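Local coordinates for protein ribosomal RNA small subunit methyltransferase E (Bacillus subtilis, PDB 1VHK) that probably methylates the N3 position of a specific uridine in 16S ribosomal RNA of the assembled small subunit, with S-adenosyl-L-methionine as methyl donor, at residues Lys54-Ser59 / Ser66-Glu71; Ile31-Arg36 / Val60-Val65; Gln4-Glu9 / Asp41-Cys46. One frame throughout, in Å; residues are numbered along the deposited sequence.

Interaction 1 (Lys54-Ser59 / Ser66-Glu71); sequences KCELQS and SCLVIE
Cys67 lies between Cys55 and Leu57 on the buried face of this antiparallel strand pair. Its sulfur, SG, reaches the methyl CD1 of Leu57 at 3.4 Å, and its CB rests against CB of Cys55 at 4.0 Å. Val69 continues this face beside Cys55. Phe21 and Ile23 of strand 21-24 also pack on Cys67, while Leu57 meets Ile43 of strand 42-46. On the other face Glu56 and Leu68 form a regular pair, closed by Glu56 N to Leu68 O (2.9 Å) and Leu68 N to Glu56 O (3.1 Å). Ile70 lies next to them, its CG2 3.9 Å from CB of Glu56; its chi1 (63°) sets CG1 between its own backbone N and carbonyl carbon, which turns it to the carbonyl oxygen of Lys54.

Both ends of the pairing are irregular. Ser66 O accepts from Gln58 N and Ser59 N, which approach from the same face of its carbonyl plane. Lys54 O accepts from Ile70 N at 2.7 Å and only weakly from Glu71 N. At this end the Lys54 and Glu71 side chains run side by side, with NZ 5.1 Å from OE2. The arrangement is a twisted beta hairpin with a classic beta bulge at each end, within the mixed sheet of the PUA domain.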
loop_
_atom_site.group_PDB
_atom_site.type_symbol
_atom_site.label_atom_id
_atom_site.label_comp_id
_atom_site.label_asym_id
_atom_site.label_seq_id
_atom_site.Cartn_x
_atom_site.Cartn_y
_atom_site.Cartn_z
ATOM N N LYS A 54 -6.998 -16.757 19.317
ATOM C CA LYS A 54 -8.332 -17.072 18.802
ATOM C C LYS A 54 -9.232 -17.287 20.042
ATOM O O LYS A 54 -8.899 -18.042 20.971
ATOM C CB LYS A 54 -8.359 -18.253 17.894
ATOM C CG LYS A 54 -9.559 -18.331 16.977
ATOM C CD LYS A 54 -9.303 -19.298 15.830
ATOM C CE LYS A 54 -7.955 -19.052 15.173
ATOM N NZ LYS A 54 -8.073 -18.423 13.827
ATOM N N CYS A 55 -10.263 -16.448 20.136
ATOM C CA CYS A 55 -11.158 -16.508 21.278
ATOM C C CYS A 55 -12.581 -16.908 20.892
ATOM O O CYS A 55 -13.038 -16.667 19.781
ATOM C CB CYS A 55 -11.198 -15.175 22.025
ATOM S SG CYS A 55 -9.583 -14.494 22.445
ATOM N N GLU A 56 -13.251 -17.498 21.874
ATOM C CA GLU A 56 -14.635 -17.931 21.795
ATOM C C GLU A 56 -15.488 -17.130 22.778
ATOM O O GLU A 56 -15.149 -16.976 23.952
ATOM C CB GLU A 56 -14.725 -19.434 22.086
ATOM C CG GLU A 56 -15.958 -20.144 21.613
ATOM C CD GLU A 56 -15.832 -21.628 21.391
ATOM O OE1 GLU A 56 -15.374 -22.063 20.307
ATOM O OE2 GLU A 56 -16.260 -22.434 22.257
ATOM N N LEU A 57 -16.581 -16.528 22.303
ATOM C CA LEU A 57 -17.446 -15.779 23.216
ATOM C C LEU A 57 -18.215 -16.758 24.112
ATOM O O LEU A 57 -19.030 -17.555 23.682
ATOM C CB LEU A 57 -18.356 -14.828 22.503
ATOM C CG LEU A 57 -17.803 -13.517 21.954
ATOM C CD1 LEU A 57 -16.584 -13.037 22.733
ATOM C CD2 LEU A 57 -17.500 -13.618 20.471
ATOM N N GLN A 58 -17.821 -16.756 25.376
ATOM C CA GLN A 58 -18.402 -17.562 26.428
ATOM C C GLN A 58 -19.605 -16.806 27.003
ATOM O O GLN A 58 -20.697 -17.346 27.129
ATOM C CB GLN A 58 -17.368 -17.822 27.519
ATOM C CG GLN A 58 -17.904 -18.490 28.763
ATOM C CD GLN A 58 -16.885 -19.342 29.486
ATOM O OE1 GLN A 58 -17.088 -19.757 30.640
ATOM N NE2 GLN A 58 -15.773 -19.622 28.812
ATOM N N SER A 59 -19.413 -15.498 27.189
ATOM C CA SER A 59 -20.499 -14.669 27.718
ATOM C C SER A 59 -20.648 -13.367 26.956
ATOM O O SER A 59 -19.653 -12.718 26.606
ATOM C CB SER A 59 -20.279 -14.413 29.206
ATOM O OG SER A 59 -20.998 -13.291 29.650
ATOM N N SER A 66 -17.511 -11.899 27.784
ATOM C CA SER A 66 -16.516 -12.828 28.327
ATOM C C SER A 66 -15.987 -13.753 27.241
ATOM O O SER A 66 -16.764 -14.215 26.413
ATOM C CB SER A 66 -17.093 -13.615 29.496
ATOM O OG SER A 66 -17.401 -12.743 30.577
ATOM N N CYS A 67 -14.673 -13.989 27.263
ATOM C CA CYS A 67 -14.008 -14.805 26.293
ATOM C C CYS A 67 -13.093 -15.878 26.885
ATOM O O CYS A 67 -12.429 -15.696 27.882
ATOM C CB CYS A 67 -13.136 -13.955 25.341
ATOM S SG CYS A 67 -13.906 -12.467 24.701
ATOM N N LEU A 68 -13.039 -16.977 26.160
ATOM C CA LEU A 68 -12.216 -18.145 26.434
ATOM C C LEU A 68 -11.175 -18.240 25.313
ATOM O O LEU A 68 -11.599 -18.151 24.161
ATOM C CB LEU A 68 -13.127 -19.380 26.345
ATOM C CG LEU A 68 -12.461 -20.718 26.047
ATOM C CD1 LEU A 68 -11.561 -21.156 27.188
ATOM C CD2 LEU A 68 -13.504 -21.767 25.719
ATOM N N VAL A 69 -9.893 -18.276 25.626
ATOM C CA VAL A 69 -8.899 -18.353 24.549
ATOM C C VAL A 69 -8.746 -19.785 24.083
ATOM O O VAL A 69 -8.315 -20.656 24.828
ATOM C CB VAL A 69 -7.574 -17.666 24.820
ATOM C CG1 VAL A 69 -7.408 -17.248 26.252
ATOM C CG2 VAL A 69 -6.372 -18.496 24.347
ATOM N N ILE A 70 -9.093 -20.044 22.821
ATOM C CA ILE A 70 -8.979 -21.411 22.307
ATOM C C ILE A 70 -7.663 -21.696 21.627
ATOM O O ILE A 70 -7.250 -22.863 21.511
ATOM C CB ILE A 70 -10.194 -21.740 21.427
ATOM C CG1 ILE A 70 -10.262 -20.840 20.210
ATOM C CG2 ILE A 70 -11.454 -21.592 22.286
ATOM C CD1 ILE A 70 -11.422 -21.054 19.258
ATOM N N GLU A 71 -6.840 -20.668 21.379
ATOM C CA GLU A 71 -5.568 -20.891 20.723
ATOM C C GLU A 71 -4.665 -19.674 20.685
ATOM O O GLU A 71 -5.141 -18.580 20.387
ATOM C CB GLU A 71 -5.842 -21.316 19.253
ATOM C CG GLU A 71 -4.662 -22.079 18.670
ATOM C CD GLU A 71 -4.442 -21.839 17.199
ATOM O OE1 GLU A 71 -3.280 -21.535 16.836
ATOM O OE2 GLU A 71 -5.373 -21.965 16.391
#

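Interaction 2 (Ile31-Arg36 / Val60-Val65); sequences IVNVMR and VSKDKV
Val32 and Lys62, their CA atoms 6.6 Å apart, mark where the C-terminal part of helix 26-35, which widens into a pi turn over residues 31-35, passes the tight turn between strands 52-60 and 64-72. Ser61 N to Lys64 O closes that turn, and Ser61 OG accepts from Asp63 N in an ST turn.

The apolar part of the contact is made by branched side chains. Val32 and Val65 overlap side by side while pointing opposite ways, CG2 to CG2 at 3.6 Å, and CG2 of Ile31 reaches the same Val65 methyl at 4.0 Å. Val32 also lies against the carbonyl oxygen of Ser61.

Farther out, the Lys62 chain bends at chi2 (50°) and again at chi3, which turns CE back toward the helix. There it crosses Asn33 at about a right angle, and NZ donates to Asn33 OD1 at 3.0 Å, tilted 34° from the amide carbonyl plane. Asn33 ND2 is hydrogen-bonded to His29 ND1 one turn earlier in the helix, and with both ends engaged the amide is probably held in one rotation. A leucine in place of Asn33 would probably leave both the Lys62 ammonium and His29 ND1 without this mate.

Ile23 of strand 21-24 touches both Ile31 and Val65, so the helix end packs against the hairpin tip beside that edge strand.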
loop_
_atom_site.group_PDB
_atom_site.type_symbol
_atom_site.label_atom_id
_atom_site.label_comp_id
_atom_site.label_asym_id
_atom_site.label_seq_id
_atom_site.Cartn_x
_atom_site.Cartn_y
_atom_site.Cartn_z
ATOM N N ILE A 31 -18.969 -5.513 19.562
ATOM C CA ILE A 31 -19.245 -6.939 19.613
ATOM C C ILE A 31 -20.749 -7.199 19.705
ATOM O O ILE A 31 -21.336 -7.825 18.818
ATOM C CB ILE A 31 -18.531 -7.649 20.766
ATOM C CG1 ILE A 31 -17.007 -7.529 20.604
ATOM C CG2 ILE A 31 -18.925 -9.120 20.836
ATOM C CD1 ILE A 31 -16.245 -7.695 21.899
ATOM N N VAL A 32 -21.379 -6.662 20.735
ATOM C CA VAL A 32 -22.781 -6.863 21.000
ATOM C C VAL A 32 -23.763 -6.166 20.090
ATOM O O VAL A 32 -24.610 -6.846 19.480
ATOM C CB VAL A 32 -23.138 -6.518 22.470
ATOM C CG1 VAL A 32 -24.565 -6.937 22.776
ATOM C CG2 VAL A 32 -22.160 -7.197 23.412
ATOM N N ASN A 33 -23.762 -4.839 20.029
ATOM C CA ASN A 33 -24.731 -4.101 19.232
ATOM C C ASN A 33 -24.462 -4.080 17.745
ATOM O O ASN A 33 -25.293 -4.549 16.951
ATOM C CB ASN A 33 -24.902 -2.678 19.767
ATOM C CG ASN A 33 -25.483 -2.646 21.164
ATOM O OD1 ASN A 33 -26.491 -3.303 21.428
ATOM N ND2 ASN A 33 -24.857 -1.892 22.061
ATOM N N VAL A 34 -23.334 -3.545 17.310
ATOM C CA VAL A 34 -23.007 -3.438 15.899
ATOM C C VAL A 34 -22.953 -4.760 15.160
ATOM O O VAL A 34 -23.590 -4.904 14.105
ATOM C CB VAL A 34 -21.683 -2.675 15.671
ATOM C CG1 VAL A 34 -21.327 -2.652 14.191
ATOM C CG2 VAL A 34 -21.772 -1.265 16.232
HETATM N N MSE A 35 -22.184 -5.726 15.635
HETATM C CA MSE A 35 -22.073 -7.022 14.965
HETATM C C MSE A 35 -23.131 -8.015 15.425
HETATM O O MSE A 35 -23.514 -8.916 14.686
HETATM C CB MSE A 35 -20.672 -7.589 15.236
HETATM C CG MSE A 35 -19.554 -6.659 14.810
HETATM SE SE MSE A 35 -19.290 -6.626 12.921
HETATM C CE MSE A 35 -19.295 -8.485 12.505
ATOM N N ARG A 36 -23.632 -7.862 16.637
ATOM C CA ARG A 36 -24.590 -8.709 17.291
ATOM C C ARG A 36 -24.179 -10.166 17.375
ATOM O O ARG A 36 -24.862 -11.080 16.924
ATOM C CB ARG A 36 -26.020 -8.530 16.775
ATOM C CG ARG A 36 -26.777 -7.460 17.565
ATOM C CD ARG A 36 -28.228 -7.305 17.110
ATOM N NE ARG A 36 -28.813 -6.115 17.742
ATOM C CZ ARG A 36 -29.149 -6.066 19.035
ATOM N NH1 ARG A 36 -29.673 -4.956 19.557
ATOM N NH2 ARG A 36 -28.953 -7.127 19.809
ATOM N N VAL A 60 -21.886 -13.010 26.612
ATOM C CA VAL A 60 -22.166 -11.784 25.887
ATOM C C VAL A 60 -23.302 -10.993 26.537
ATOM O O VAL A 60 -24.475 -11.350 26.475
ATOM C CB VAL A 60 -22.443 -11.991 24.400
ATOM C CG1 VAL A 60 -21.181 -12.403 23.645
ATOM C CG2 VAL A 60 -23.545 -13.006 24.156
ATOM N N SER A 61 -22.935 -9.887 27.178
ATOM C CA SER A 61 -23.888 -9.011 27.857
ATOM C C SER A 61 -24.040 -7.692 27.125
ATOM O O SER A 61 -23.735 -7.598 25.933
ATOM C CB SER A 61 -23.479 -8.837 29.313
ATOM O OG SER A 61 -23.369 -7.494 29.716
ATOM N N LYS A 62 -24.550 -6.666 27.787
ATOM C CA LYS A 62 -24.774 -5.372 27.151
ATOM C C LYS A 62 -23.624 -4.415 27.407
ATOM O O LYS A 62 -23.524 -3.341 26.805
ATOM C CB LYS A 62 -26.100 -4.778 27.642
ATOM C CG LYS A 62 -26.563 -3.524 26.936
ATOM C CD LYS A 62 -26.531 -3.670 25.420
ATOM C CE LYS A 62 -27.515 -4.728 24.945
ATOM N NZ LYS A 62 -27.173 -5.252 23.597
ATOM N N ASP A 63 -22.716 -4.804 28.296
ATOM C CA ASP A 63 -21.592 -3.927 28.632
ATOM C C ASP A 63 -20.358 -4.736 28.981
ATOM O O ASP A 63 -19.296 -4.205 29.301
ATOM C CB ASP A 63 -21.993 -3.024 29.797
ATOM C CG ASP A 63 -22.479 -3.795 31.008
ATOM O OD1 ASP A 63 -22.828 -3.128 32.011
ATOM O OD2 ASP A 63 -22.512 -5.045 30.966
ATOM N N LYS A 64 -20.531 -6.053 29.010
ATOM C CA LYS A 64 -19.433 -6.961 29.322
ATOM C C LYS A 64 -19.481 -8.159 28.382
ATOM O O LYS A 64 -20.565 -8.629 28.028
ATOM C CB LYS A 64 -19.477 -7.414 30.779
ATOM C CG LYS A 64 -18.605 -6.589 31.717
ATOM C CD LYS A 64 -19.370 -5.437 32.345
ATOM C CE LYS A 64 -18.438 -4.388 32.920
ATOM N NZ LYS A 64 -17.324 -5.001 33.704
ATOM N N VAL A 65 -18.328 -8.567 27.882
ATOM C CA VAL A 65 -18.258 -9.730 26.984
ATOM C C VAL A 65 -17.155 -10.654 27.491
ATOM O O VAL A 65 -16.022 -10.219 27.685
ATOM C CB VAL A 65 -18.020 -9.328 25.533
ATOM C CG1 VAL A 65 -17.332 -10.432 24.741
ATOM C CG2 VAL A 65 -19.329 -8.961 24.831
#

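Interaction 3 (Gln4-Glu9 / Asp41-Cys46); sequences QRYFIE and DQIICC
In Cys46 the sulfur stands anti to the backbone N (chi1 -168°), beside the aromatic ring of Phe7 and close to the guanidinium of Arg5. Arg5 CG is likewise anti to its backbone N (chi1 180°), and its chain runs extended as far as NE over the face shared with Ile44 and Cys46.

There Arg5 NH1 lies 3.4 Å from CG2 of Ile44, and NH2 is 4.0 Å from CB of Cys46. The Phe7 ring meets Cys46 through CE1, 3.7 Å from its CB, while SG sits 5.1 Å from the ring centroid, 68° off the normal, in an oblique sulfur-aromatic contact. Phe7 CZ lies in the guanidinium plane, at the edge of the group. The charge of Arg5 is matched by a salt bridge to Glu52, and Tyr146 adds a cation-pi contact.

On the opposite face the Tyr6 and Ile43 side chains cross at about a right angle, with Ile43 CG2 at the ring edge, 3.9 Å from CE1. The hydroxyl of Tyr6 is hydrogen-bonded to His30 of helix 26-35. Farther along, CG1 of Ile8 packs on CB of Cys45 at 3.6 Å.

The backbones bond in alternation. Ile44 N donates to Gln4 O at 2.8 Å and Tyr6 N to Ile44 O, then Cys46 N to Tyr6 O and finally Ile8 N to Cys46 O at 3.2 Å. This is the parallel pairing of edge strand 5-7 with strand 42-46 in the otherwise antiparallel PUA-domain sheet. Phe7 also touches Ala142 and Glu143 of helix 131-144, joining this sheet to the methyltransferase domain of the SPOUT clan.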
loop_
_atom_site.group_PDB
_atom_site.type_symbol
_atom_site.label_atom_id
_atom_site.label_comp_id
_atom_site.label_asym_id
_atom_site.label_seq_id
_atom_site.Cartn_x
_atom_site.Cartn_y
_atom_site.Cartn_z
ATOM N N GLN A 4 -14.122 -8.838 13.486
ATOM C CA GLN A 4 -13.367 -10.041 13.739
ATOM C C GLN A 4 -12.145 -9.829 14.602
ATOM O O GLN A 4 -11.892 -10.674 15.468
ATOM C CB GLN A 4 -12.970 -10.788 12.446
ATOM C CG GLN A 4 -13.182 -12.266 12.573
ATOM C CD GLN A 4 -12.675 -13.166 11.488
ATOM O OE1 GLN A 4 -13.128 -13.133 10.326
ATOM N NE2 GLN A 4 -11.720 -14.052 11.845
ATOM N N ARG A 5 -11.379 -8.755 14.460
ATOM C CA ARG A 5 -10.160 -8.570 15.236
ATOM C C ARG A 5 -10.201 -7.368 16.169
ATOM O O ARG A 5 -10.522 -6.258 15.767
ATOM C CB ARG A 5 -8.917 -8.500 14.332
ATOM C CG ARG A 5 -7.613 -8.295 15.115
ATOM C CD ARG A 5 -6.539 -7.649 14.215
ATOM N NE ARG A 5 -5.189 -7.975 14.735
ATOM C CZ ARG A 5 -4.788 -9.255 14.702
ATOM N NH1 ARG A 5 -5.606 -10.150 14.173
ATOM N NH2 ARG A 5 -3.643 -9.647 15.179
ATOM N N TYR A 6 -9.865 -7.638 17.443
ATOM C CA TYR A 6 -9.835 -6.692 18.511
ATOM C C TYR A 6 -8.540 -6.585 19.320
ATOM O O TYR A 6 -7.922 -7.563 19.741
ATOM C CB TYR A 6 -10.940 -7.031 19.570
ATOM C CG TYR A 6 -12.310 -6.980 18.922
ATOM C CD1 TYR A 6 -12.911 -8.135 18.449
ATOM C CD2 TYR A 6 -12.946 -5.756 18.725
ATOM C CE1 TYR A 6 -14.140 -8.082 17.818
ATOM C CE2 TYR A 6 -14.179 -5.701 18.107
ATOM C CZ TYR A 6 -14.774 -6.863 17.670
ATOM O OH TYR A 6 -16.009 -6.809 17.055
ATOM N N PHE A 7 -8.238 -5.333 19.654
ATOM C CA PHE A 7 -7.126 -4.962 20.499
ATOM C C PHE A 7 -7.583 -4.794 21.946
ATOM O O PHE A 7 -8.385 -3.925 22.273
ATOM C CB PHE A 7 -6.512 -3.652 19.997
ATOM C CG PHE A 7 -5.771 -3.905 18.707
ATOM C CD1 PHE A 7 -4.571 -4.611 18.745
ATOM C CD2 PHE A 7 -6.276 -3.493 17.497
ATOM C CE1 PHE A 7 -3.876 -4.879 17.588
ATOM C CE2 PHE A 7 -5.577 -3.751 16.334
ATOM C CZ PHE A 7 -4.372 -4.431 16.383
ATOM N N ILE A 8 -7.166 -5.708 22.777
ATOM C CA ILE A 8 -7.464 -5.820 24.194
ATOM C C ILE A 8 -6.476 -5.067 25.067
ATOM O O ILE A 8 -5.263 -5.087 24.854
ATOM C CB ILE A 8 -7.405 -7.334 24.554
ATOM C CG1 ILE A 8 -8.269 -8.129 23.581
ATOM C CG2 ILE A 8 -7.799 -7.582 25.980
ATOM C CD1 ILE A 8 -9.690 -7.666 23.448
ATOM N N GLU A 9 -6.962 -4.431 26.135
ATOM C CA GLU A 9 -6.112 -3.670 27.044
ATOM C C GLU A 9 -5.623 -4.516 28.218
ATOM O O GLU A 9 -5.635 -4.090 29.372
ATOM C CB GLU A 9 -6.847 -2.438 27.557
ATOM C CG GLU A 9 -7.588 -1.629 26.522
ATOM C CD GLU A 9 -6.721 -0.604 25.824
ATOM O OE1 GLU A 9 -7.188 0.536 25.577
ATOM O OE2 GLU A 9 -5.552 -0.932 25.506
ATOM N N ASP A 41 -19.648 -17.710 19.403
ATOM C CA ASP A 41 -19.019 -17.009 18.298
ATOM C C ASP A 41 -17.521 -16.828 18.589
ATOM O O ASP A 41 -17.123 -16.708 19.739
ATOM C CB ASP A 41 -19.676 -15.657 18.054
ATOM C CG ASP A 41 -20.977 -15.731 17.284
ATOM O OD1 ASP A 41 -21.705 -14.712 17.258
ATOM O OD2 ASP A 41 -21.271 -16.789 16.699
ATOM N N GLN A 42 -16.748 -16.782 17.520
ATOM C CA GLN A 42 -15.308 -16.659 17.557
ATOM C C GLN A 42 -14.770 -15.332 17.053
ATOM O O GLN A 42 -15.254 -14.797 16.058
ATOM C CB GLN A 42 -14.726 -17.803 16.690
ATOM C CG GLN A 42 -14.995 -19.189 17.288
ATOM C CD GLN A 42 -14.103 -20.236 16.627
ATOM O OE1 GLN A 42 -13.682 -20.019 15.483
ATOM N NE2 GLN A 42 -13.794 -21.324 17.323
ATOM N N ILE A 43 -13.773 -14.783 17.748
ATOM C CA ILE A 43 -13.100 -13.556 17.381
ATOM C C ILE A 43 -11.576 -13.746 17.519
ATOM O O ILE A 43 -11.049 -14.737 17.993
ATOM C CB ILE A 43 -13.435 -12.288 18.189
ATOM C CG1 ILE A 43 -13.035 -12.446 19.647
ATOM C CG2 ILE A 43 -14.891 -11.872 18.021
ATOM C CD1 ILE A 43 -13.608 -11.495 20.654
ATOM N N ILE A 44 -10.879 -12.737 17.025
ATOM C CA ILE A 44 -9.433 -12.666 17.103
ATOM C C ILE A 44 -9.077 -11.476 18.010
ATOM O O ILE A 44 -9.608 -10.370 17.866
ATOM C CB ILE A 44 -8.789 -12.494 15.728
ATOM C CG1 ILE A 44 -9.370 -13.474 14.707
ATOM C CG2 ILE A 44 -7.273 -12.674 15.825
ATOM C CD1 ILE A 44 -8.872 -14.886 14.798
ATOM N N CYS A 45 -8.253 -11.763 19.001
ATOM C CA CYS A 45 -7.799 -10.776 19.951
ATOM C C CYS A 45 -6.264 -10.754 19.985
ATOM O O CYS A 45 -5.576 -11.774 19.927
ATOM C CB CYS A 45 -8.341 -11.013 21.347
ATOM S SG CYS A 45 -10.112 -10.768 21.551
ATOM N N CYS A 46 -5.778 -9.535 20.097
ATOM C CA CYS A 46 -4.367 -9.226 20.182
ATOM C C CYS A 46 -4.124 -8.460 21.484
ATOM O O CYS A 46 -4.780 -7.442 21.646
ATOM C CB CYS A 46 -3.966 -8.351 18.973
ATOM S SG CYS A 46 -2.144 -8.213 18.802
#

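How the interactions relate
From the N terminus, interaction 3 closes the first and longest loop, bringing strand 5-7 beside strand 42-46 across strand 21-24 and helix 26-35. Interaction 2 begins inside that loop and ends beyond it, so the two cross; Ile31 CG1 packs 3.7 Å from Tyr6 CZ. Interaction 1 follows interaction 3 in series and closes the short hairpin whose tip, 60-65, is the second segment of interaction 2; those two therefore also cross. Backbone bonding probably joins Leu57 N to Asp41 O and Cys55 N to Ile43 O, so interactions 1 and 3 belong to one continuous sheet, onto whose hairpin tip interaction 2 fastens the helix.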